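Local coordinates for acyl-CoA thioester hydrolase HI0827 (Haemophilus influenzae Rd KW20, PDB 3BJK), which probably hydrolyses the thioester bond of a broad range of acyl-coenzyme A substrates, working as a hexameric hotdog-fold enzyme built as a trimer of dimers, at residues T132-R135 with E136-E140. The protein carries 1 engineered substitution. Sequence-based numbering, arbitrary orientation.
Sequences TIPR and ENNQE
Asn138 reaches back across the turn to Pro134, and its side chain is the one to follow. At the root, CB lies 3.3 Å from Pro134 O and more distantly beside Arg135 O. CG stands anti to the backbone N (chi1 -169°), which swings the carboxamide in toward the preceding loop. From there the two ends of the amide part company. ND2 gives a short, nearly straight hydrogen bond to Pro134 O, at 2.7 Å with an N-H...O angle of 167°. The carbonyl oxygen sits almost in the plane of the Asn138 amide and receives the donor close to head-on, the C=O...N angle being 160°. Around the same nitrogen lie carbons: Ile133 CG2 and Pro134 CG each come to 4.0 Å of ND2. OD1 turns the other way and accepts from the backbone N of Leu141, so Asn138 is the N-cap of helix 139-148. ND2 also donates to the carbonyl of Ile53, at the end of helix 35-54.

Glu136, at the outer side of the bend, folds back on its own chain. With CG set between the backbone N and the carbonyl carbon and a second bend at chi2, its carboxylate returns over the preceding residues, where OE1 lies 3.8 Å from Pro134 CB. Within the turn, Arg135 sends its side chain to Leu141 and Leu145 of the helix, and further along Glu140 forms a salt bridge with Lys101 of a second subunit.

For the buried Asn138 the chemistry is economical: one amide meets two backbone carbonyls and one backbone N-H, fixing which way its O and N face and tying the start of the C-terminal helix to both the loop before it and the end of helix 35-54.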
loop_
_atom_site.group_PDB
_atom_site.type_symbol
_atom_site.label_atom_id
_atom_site.label_comp_id
_atom_site.label_asym_id
_atom_site.label_seq_id
_atom_site.Cartn_x
_atom_site.Cartn_y
_atom_site.Cartn_z
ATOM N N THR C 132 -7.748 -26.577 21.289
ATOM C CA THR C 132 -7.798 -27.921 20.734
ATOM C C THR C 132 -8.618 -27.936 19.464
ATOM O O THR C 132 -9.738 -27.482 19.454
ATOM C CB THR C 132 -8.425 -28.883 21.727
ATOM O OG1 THR C 132 -7.598 -28.936 22.905
ATOM C CG2 THR C 132 -8.560 -30.285 21.125
ATOM N N ILE C 133 -8.044 -28.459 18.389
ATOM C CA ILE C 133 -8.777 -28.591 17.138
ATOM C C ILE C 133 -9.960 -29.541 17.340
ATOM O O ILE C 133 -9.765 -30.646 17.835
ATOM C CB ILE C 133 -7.857 -29.114 16.038
ATOM C CG1 ILE C 133 -6.766 -28.057 15.742
ATOM C CG2 ILE C 133 -8.645 -29.409 14.775
ATOM C CD1 ILE C 133 -5.691 -28.564 14.954
ATOM N N PRO C 134 -11.190 -29.107 16.966
ATOM C CA PRO C 134 -12.346 -29.982 17.137
ATOM C C PRO C 134 -12.250 -31.188 16.224
ATOM O O PRO C 134 -12.035 -31.040 15.028
ATOM C CB PRO C 134 -13.555 -29.096 16.762
ATOM C CG PRO C 134 -13.032 -28.039 15.936
ATOM C CD PRO C 134 -11.578 -27.821 16.359
ATOM N N ARG C 135 -12.416 -32.372 16.802
ATOM C CA ARG C 135 -12.237 -33.631 16.086
ATOM C C ARG C 135 -13.569 -34.214 15.628
ATOM O O ARG C 135 -13.624 -34.929 14.639
ATOM C CB ARG C 135 -11.531 -34.632 16.992
ATOM C CG ARG C 135 -10.165 -34.200 17.426
ATOM C CD ARG C 135 -9.135 -34.741 16.483
ATOM N NE ARG C 135 -7.955 -33.903 16.416
ATOM C CZ ARG C 135 -6.871 -34.215 15.716
ATOM N NH1 ARG C 135 -6.811 -35.332 14.990
ATOM N NH2 ARG C 135 -5.846 -33.378 15.715
ATOM N N GLU C 136 -14.629 -33.905 16.368
ATOM C CA GLU C 136 -15.993 -34.338 16.056
ATOM C C GLU C 136 -16.695 -33.376 15.064
ATOM O O GLU C 136 -16.607 -32.152 15.194
ATOM C CB GLU C 136 -16.791 -34.499 17.379
ATOM C CG GLU C 136 -17.366 -33.197 18.046
ATOM C CD GLU C 136 -16.343 -31.999 18.197
ATOM O OE1 GLU C 136 -15.039 -32.192 18.349
ATOM O OE2 GLU C 136 -16.869 -30.828 18.151
ATOM N N ASN C 137 -17.384 -33.963 14.082
ATOM C CA ASN C 137 -18.098 -33.239 13.022
ATOM C C ASN C 137 -17.222 -32.265 12.262
ATOM O O ASN C 137 -17.690 -31.184 11.885
ATOM C CB ASN C 137 -19.326 -32.463 13.562
ATOM C CG ASN C 137 -20.118 -33.226 14.607
ATOM O OD1 ASN C 137 -20.108 -34.462 14.666
ATOM N ND2 ASN C 137 -20.816 -32.478 15.450
ATOM N N ASN C 138 -15.957 -32.640 12.050
ATOM C CA ASN C 138 -14.996 -31.798 11.357
ATOM C C ASN C 138 -14.604 -32.389 9.992
ATOM O O ASN C 138 -13.612 -33.096 9.870
ATOM C CB ASN C 138 -13.759 -31.536 12.254
ATOM C CG ASN C 138 -12.838 -30.434 11.698
ATOM O OD1 ASN C 138 -12.893 -30.111 10.510
ATOM N ND2 ASN C 138 -11.952 -29.891 12.555
ATOM N N GLN C 139 -15.393 -32.078 8.967
ATOM C CA GLN C 139 -15.148 -32.576 7.616
ATOM C C GLN C 139 -13.822 -32.111 7.007
ATOM O O GLN C 139 -13.173 -32.845 6.259
ATOM C CB GLN C 139 -16.256 -32.111 6.702
ATOM C CG GLN C 139 -17.579 -32.748 6.987
ATOM C CD GLN C 139 -18.579 -32.433 5.903
ATOM O OE1 GLN C 139 -18.451 -31.425 5.181
ATOM N NE2 GLN C 139 -19.557 -33.293 5.759
ATOM N N GLU C 140 -13.442 -30.877 7.295
ATOM C CA GLU C 140 -12.215 -30.351 6.751
ATOM C C GLU C 140 -11.023 -31.134 7.320
ATOM O O GLU C 140 -10.101 -31.475 6.579
ATOM C CB GLU C 140 -12.126 -28.846 7.008
ATOM C CG GLU C 140 -13.235 -28.035 6.247
ATOM C CD GLU C 140 -12.800 -27.470 4.856
ATOM O OE1 GLU C 140 -11.669 -27.782 4.375
ATOM O OE2 GLU C 140 -13.589 -26.677 4.261
#